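Local coordinates for lipoprotein (Bacillus anthracis, PDB 4JG9), which is a putative lipoprotein of unknown function, belonging to a family without an assigned role and tentatively classed as lipid-binding, at residues P100-Q111 against S151-N162. Sequence-based numbering, arbitrary orientation.
Sequences PTGKLSIIALKQ and SSGLWVLNIYVN
Lys-110 lies across one face of the Trp-155 indole, its CB 3.6 Å from the centroid of the six-membered ring and only 5° off the ring normal, a CH-pi contact. With CG anti to the backbone N (chi1 -163°) and the chain extended beyond it, the lysine runs over the indole until NZ donates, from above the carbonyl plane, to Ser-152 O at 3.1 Å; NZ also lies beside Ser-151 OG, modelled at a doubtfully short 2.5 Å. The rotation of the indole is fixed at its edge as well, where NE1 donates to Ser-151 O, 2.9 Å away and close to the ring plane. Ser-151 OG is also bonded to Thr-37 O of the second subunit.

These residues close one end of an antiparallel pair, strands 102-110 and 153-161, central in a sheet where strand 131-136 pairs with the former and strand 164-173 with the latter. Leu-104, Ile-106, Ala-108, Leu-157 and Ile-159 lie on the same side of the sheet as Trp-155; Leu-104 CD1 meets Ile-159 CG2 at 3.6 Å, and Trp-92 of strand 88-94, from the other sheet, packs on Ile-106, Leu-157 and Ile-159.

On the other side of the sheet, Asn-158 supplements the backbone ladder: its N and ND2, each 3.0 Å from Ile-107 O, reach that oxygen from opposite sides of the carbonyl plane. The side-chain bond is the more bent, at 144°, while OD1 of the same amide is taken by Gln-168. Leu-109 CD1 lies 3.5 Å from Asn-158 ND2, and Ile-107 CD1 approaches Tyr-160 CE2 obliquely at 3.9 Å, with Phe-44 meeting the tyrosine ring.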
loop_
_atom_site.group_PDB
_atom_site.type_symbol
_atom_site.label_atom_id
_atom_site.label_comp_id
_atom_site.label_asym_id
_atom_site.label_seq_id
_atom_site.Cartn_x
_atom_site.Cartn_y
_atom_site.Cartn_z
ATOM N N PRO A 100 -9.223 21.101 7.507
ATOM C CA PRO A 100 -7.888 21.079 8.119
ATOM C C PRO A 100 -6.798 21.060 7.057
ATOM O O PRO A 100 -7.025 20.592 5.939
ATOM C CB PRO A 100 -7.870 19.758 8.883
ATOM C CG PRO A 100 -9.297 19.338 8.992
ATOM C CD PRO A 100 -9.977 19.867 7.777
ATOM N N THR A 101 -5.623 21.555 7.407
ATOM C CA THR A 101 -4.484 21.530 6.501
ATOM C C THR A 101 -3.735 20.197 6.611
ATOM O O THR A 101 -3.588 19.662 7.713
ATOM C CB THR A 101 -3.495 22.658 6.845
ATOM O OG1 THR A 101 -4.168 23.915 6.810
ATOM C CG2 THR A 101 -2.299 22.671 5.883
ATOM N N GLY A 102 -3.262 19.663 5.484
ATOM C CA GLY A 102 -2.414 18.478 5.502
ATOM C C GLY A 102 -2.506 17.623 4.248
ATOM O O GLY A 102 -3.333 17.874 3.374
ATOM N N LYS A 103 -1.668 16.596 4.151
ATOM C CA LYS A 103 -1.811 15.675 3.036
ATOM C C LYS A 103 -3.108 14.892 3.250
ATOM O O LYS A 103 -3.511 14.621 4.389
ATOM C CB LYS A 103 -0.644 14.681 2.964
ATOM C CG LYS A 103 0.734 15.274 3.013
ATOM C CD LYS A 103 1.084 16.086 1.801
ATOM C CE LYS A 103 2.589 16.367 1.835
ATOM N NZ LYS A 103 2.917 17.577 1.045
ATOM N N LEU A 104 -3.752 14.518 2.155
ATOM C CA LEU A 104 -5.015 13.786 2.233
ATOM C C LEU A 104 -4.786 12.296 2.053
ATOM O O LEU A 104 -4.127 11.875 1.095
ATOM C CB LEU A 104 -5.983 14.290 1.158
ATOM C CG LEU A 104 -7.348 13.619 1.055
ATOM C CD1 LEU A 104 -8.263 14.098 2.162
ATOM C CD2 LEU A 104 -7.954 13.920 -0.299
ATOM N N SER A 105 -5.320 11.503 2.976
ATOM C CA SER A 105 -5.245 10.046 2.861
ATOM C C SER A 105 -6.624 9.410 2.700
ATOM O O SER A 105 -7.611 9.838 3.310
ATOM C CB SER A 105 -4.549 9.419 4.081
ATOM O OG SER A 105 -3.280 9.995 4.338
ATOM N N ILE A 106 -6.680 8.382 1.867
ATOM C CA ILE A 106 -7.886 7.602 1.721
ATOM C C ILE A 106 -7.557 6.132 1.899
ATOM O O ILE A 106 -6.749 5.578 1.161
ATOM C CB ILE A 106 -8.528 7.780 0.352
ATOM C CG1 ILE A 106 -9.004 9.219 0.179
ATOM C CG2 ILE A 106 -9.714 6.833 0.211
ATOM C CD1 ILE A 106 -9.320 9.554 -1.245
ATOM N N ILE A 107 -8.192 5.506 2.882
ATOM C CA ILE A 107 -8.004 4.091 3.156
ATOM C C ILE A 107 -9.334 3.375 2.975
ATOM O O ILE A 107 -10.284 3.646 3.708
ATOM C CB ILE A 107 -7.534 3.881 4.593
ATOM C CG1 ILE A 107 -6.227 4.651 4.843
ATOM C CG2 ILE A 107 -7.382 2.399 4.895
ATOM C CD1 ILE A 107 -5.608 4.370 6.199
ATOM N N ALA A 108 -9.390 2.443 2.029
ATOM C CA ALA A 108 -10.645 1.793 1.651
ATOM C C ALA A 108 -10.748 0.367 2.171
ATOM O O ALA A 108 -9.738 -0.352 2.297
ATOM C CB ALA A 108 -10.803 1.803 0.141
ATOM N N LEU A 109 -11.966 -0.032 2.508
ATOM C CA LEU A 109 -12.243 -1.430 2.835
ATOM C C LEU A 109 -13.536 -1.867 2.189
ATOM O O LEU A 109 -14.543 -1.150 2.220
ATOM C CB LEU A 109 -12.337 -1.649 4.343
ATOM C CG LEU A 109 -11.001 -1.516 5.074
ATOM C CD1 LEU A 109 -10.921 -0.183 5.800
ATOM C CD2 LEU A 109 -10.777 -2.694 6.017
ATOM N N LYS A 110 -13.512 -3.056 1.609
ATOM C CA LYS A 110 -14.706 -3.608 1.028
ATOM C C LYS A 110 -15.624 -4.074 2.143
ATOM O O LYS A 110 -15.178 -4.345 3.265
ATOM C CB LYS A 110 -14.365 -4.778 0.101
ATOM C CG LYS A 110 -15.490 -5.131 -0.849
ATOM C CD LYS A 110 -15.086 -6.199 -1.825
ATOM C CE LYS A 110 -16.233 -6.428 -2.795
ATOM N NZ LYS A 110 -15.939 -7.497 -3.779
ATOM N N GLN A 111 -16.911 -4.147 1.837
ATOM C CA GLN A 111 -17.877 -4.688 2.771
ATOM C C GLN A 111 -17.466 -6.098 3.145
ATOM O O GLN A 111 -17.111 -6.890 2.270
ATOM C CB GLN A 111 -19.252 -4.705 2.144
ATOM C CG GLN A 111 -20.337 -5.051 3.101
ATOM C CD GLN A 111 -21.681 -5.020 2.430
ATOM O OE1 GLN A 111 -21.768 -5.085 1.204
ATOM N NE2 GLN A 111 -22.739 -4.902 3.220
ATOM N N SER A 151 -12.550 -4.690 -6.934
ATOM C CA SER A 151 -13.693 -5.544 -7.252
ATOM C C SER A 151 -14.993 -4.808 -7.008
ATOM O O SER A 151 -15.020 -3.825 -6.273
ATOM C CB SER A 151 -13.661 -6.846 -6.443
ATOM O OG SER A 151 -13.981 -6.615 -5.081
ATOM N N SER A 152 -16.068 -5.293 -7.625
ATOM C CA SER A 152 -17.364 -4.635 -7.532
ATOM C C SER A 152 -18.060 -4.935 -6.211
ATOM O O SER A 152 -17.975 -6.047 -5.691
ATOM C CB SER A 152 -18.265 -5.066 -8.683
ATOM O OG SER A 152 -18.666 -6.415 -8.527
ATOM N N GLY A 153 -18.773 -3.936 -5.699
ATOM C CA GLY A 153 -19.487 -4.059 -4.445
ATOM C C GLY A 153 -19.430 -2.752 -3.684
ATOM O O GLY A 153 -19.019 -1.729 -4.228
ATOM N N LEU A 154 -19.808 -2.789 -2.410
ATOM C CA LEU A 154 -19.742 -1.602 -1.570
ATOM C C LEU A 154 -18.367 -1.501 -0.902
ATOM O O LEU A 154 -17.778 -2.505 -0.461
ATOM C CB LEU A 154 -20.853 -1.629 -0.518
ATOM C CG LEU A 154 -22.311 -1.597 -1.023
ATOM C CD1 LEU A 154 -23.308 -1.816 0.103
ATOM C CD2 LEU A 154 -22.595 -0.275 -1.702
ATOM N N TRP A 155 -17.857 -0.274 -0.869
ATOM C CA TRP A 155 -16.574 0.052 -0.275
ATOM C C TRP A 155 -16.770 1.255 0.622
ATOM O O TRP A 155 -17.455 2.206 0.241
ATOM C CB TRP A 155 -15.559 0.418 -1.363
ATOM C CG TRP A 155 -15.135 -0.744 -2.213
ATOM C CD1 TRP A 155 -15.803 -1.262 -3.284
ATOM C CD2 TRP A 155 -13.944 -1.535 -2.061
ATOM N NE1 TRP A 155 -15.103 -2.329 -3.805
ATOM C CE2 TRP A 155 -13.961 -2.515 -3.071
ATOM C CE3 TRP A 155 -12.870 -1.507 -1.164
ATOM C CZ2 TRP A 155 -12.940 -3.458 -3.216
ATOM C CZ3 TRP A 155 -11.853 -2.449 -1.303
ATOM C CH2 TRP A 155 -11.895 -3.410 -2.318
ATOM N N VAL A 156 -16.178 1.221 1.811
ATOM C CA VAL A 156 -16.153 2.399 2.660
ATOM C C VAL A 156 -14.847 3.155 2.434
ATOM O O VAL A 156 -13.769 2.552 2.331
ATOM C CB VAL A 156 -16.347 2.065 4.156
ATOM C CG1 VAL A 156 -15.217 1.158 4.672
ATOM C CG2 VAL A 156 -16.454 3.358 4.993
ATOM N N LEU A 157 -14.948 4.472 2.327
ATOM C CA LEU A 157 -13.774 5.304 2.130
ATOM C C LEU A 157 -13.453 6.077 3.407
ATOM O O LEU A 157 -14.176 7.004 3.763
ATOM C CB LEU A 157 -14.038 6.279 0.993
ATOM C CG LEU A 157 -13.636 5.872 -0.422
ATOM C CD1 LEU A 157 -14.022 4.456 -0.721
ATOM C CD2 LEU A 157 -14.294 6.817 -1.423
ATOM N N ASN A 158 -12.382 5.693 4.098
ATOM C CA ASN A 158 -11.977 6.394 5.321
ATOM C C ASN A 158 -10.995 7.505 5.000
ATOM O O ASN A 158 -9.977 7.270 4.359
ATOM C CB ASN A 158 -11.366 5.426 6.325
ATOM C CG ASN A 158 -12.280 4.275 6.635
ATOM O OD1 ASN A 158 -13.268 4.436 7.357
ATOM N ND2 ASN A 158 -11.971 3.098 6.074
ATOM N N ILE A 159 -11.318 8.722 5.418
ATOM C CA ILE A 159 -10.574 9.893 4.979
ATOM C C ILE A 159 -9.823 10.535 6.145
ATOM O O ILE A 159 -10.388 10.753 7.223
ATOM C CB ILE A 159 -11.505 10.926 4.302
ATOM C CG1 ILE A 159 -12.201 10.313 3.084
ATOM C CG2 ILE A 159 -10.750 12.179 3.898
ATOM C CD1 ILE A 159 -13.626 10.802 2.941
ATOM N N TYR A 160 -8.543 10.814 5.920
ATOM C CA TYR A 160 -7.673 11.407 6.928
ATOM C C TYR A 160 -7.037 12.644 6.334
ATOM O O TYR A 160 -6.817 12.722 5.126
ATOM C CB TYR A 160 -6.578 10.415 7.362
ATOM C CG TYR A 160 -7.138 9.121 7.902
ATOM C CD1 TYR A 160 -7.130 8.850 9.269
ATOM C CD2 TYR A 160 -7.684 8.166 7.042
ATOM C CE1 TYR A 160 -7.660 7.665 9.769
ATOM C CE2 TYR A 160 -8.223 6.977 7.535
ATOM C CZ TYR A 160 -8.204 6.736 8.893
ATOM O OH TYR A 160 -8.731 5.559 9.367
ATOM N N VAL A 161 -6.790 13.632 7.178
ATOM C CA VAL A 161 -6.013 14.784 6.788
ATOM C C VAL A 161 -4.938 14.973 7.823
ATOM O O VAL A 161 -5.224 14.988 9.038
ATOM C CB VAL A 161 -6.874 16.058 6.684
ATOM C CG1 VAL A 161 -5.994 17.295 6.478
ATOM C CG2 VAL A 161 -7.906 15.896 5.585
ATOM N N ASN A 162 -3.705 15.098 7.342
ATOM C CA ASN A 162 -2.561 15.226 8.229
ATOM C C ASN A 162 -2.542 14.067 9.223
ATOM O O ASN A 162 -2.192 14.249 10.391
ATOM C CB ASN A 162 -2.578 16.573 8.956
ATOM C CG ASN A 162 -1.204 16.981 9.439
ATOM O OD1 ASN A 162 -0.190 16.524 8.901
ATOM N ND2 ASN A 162 -1.154 17.844 10.452
HETATM O O HOH W 1 0.156 15.844 6.434
HETATM O O HOH W 2 -20.570 -5.447 -1.095
#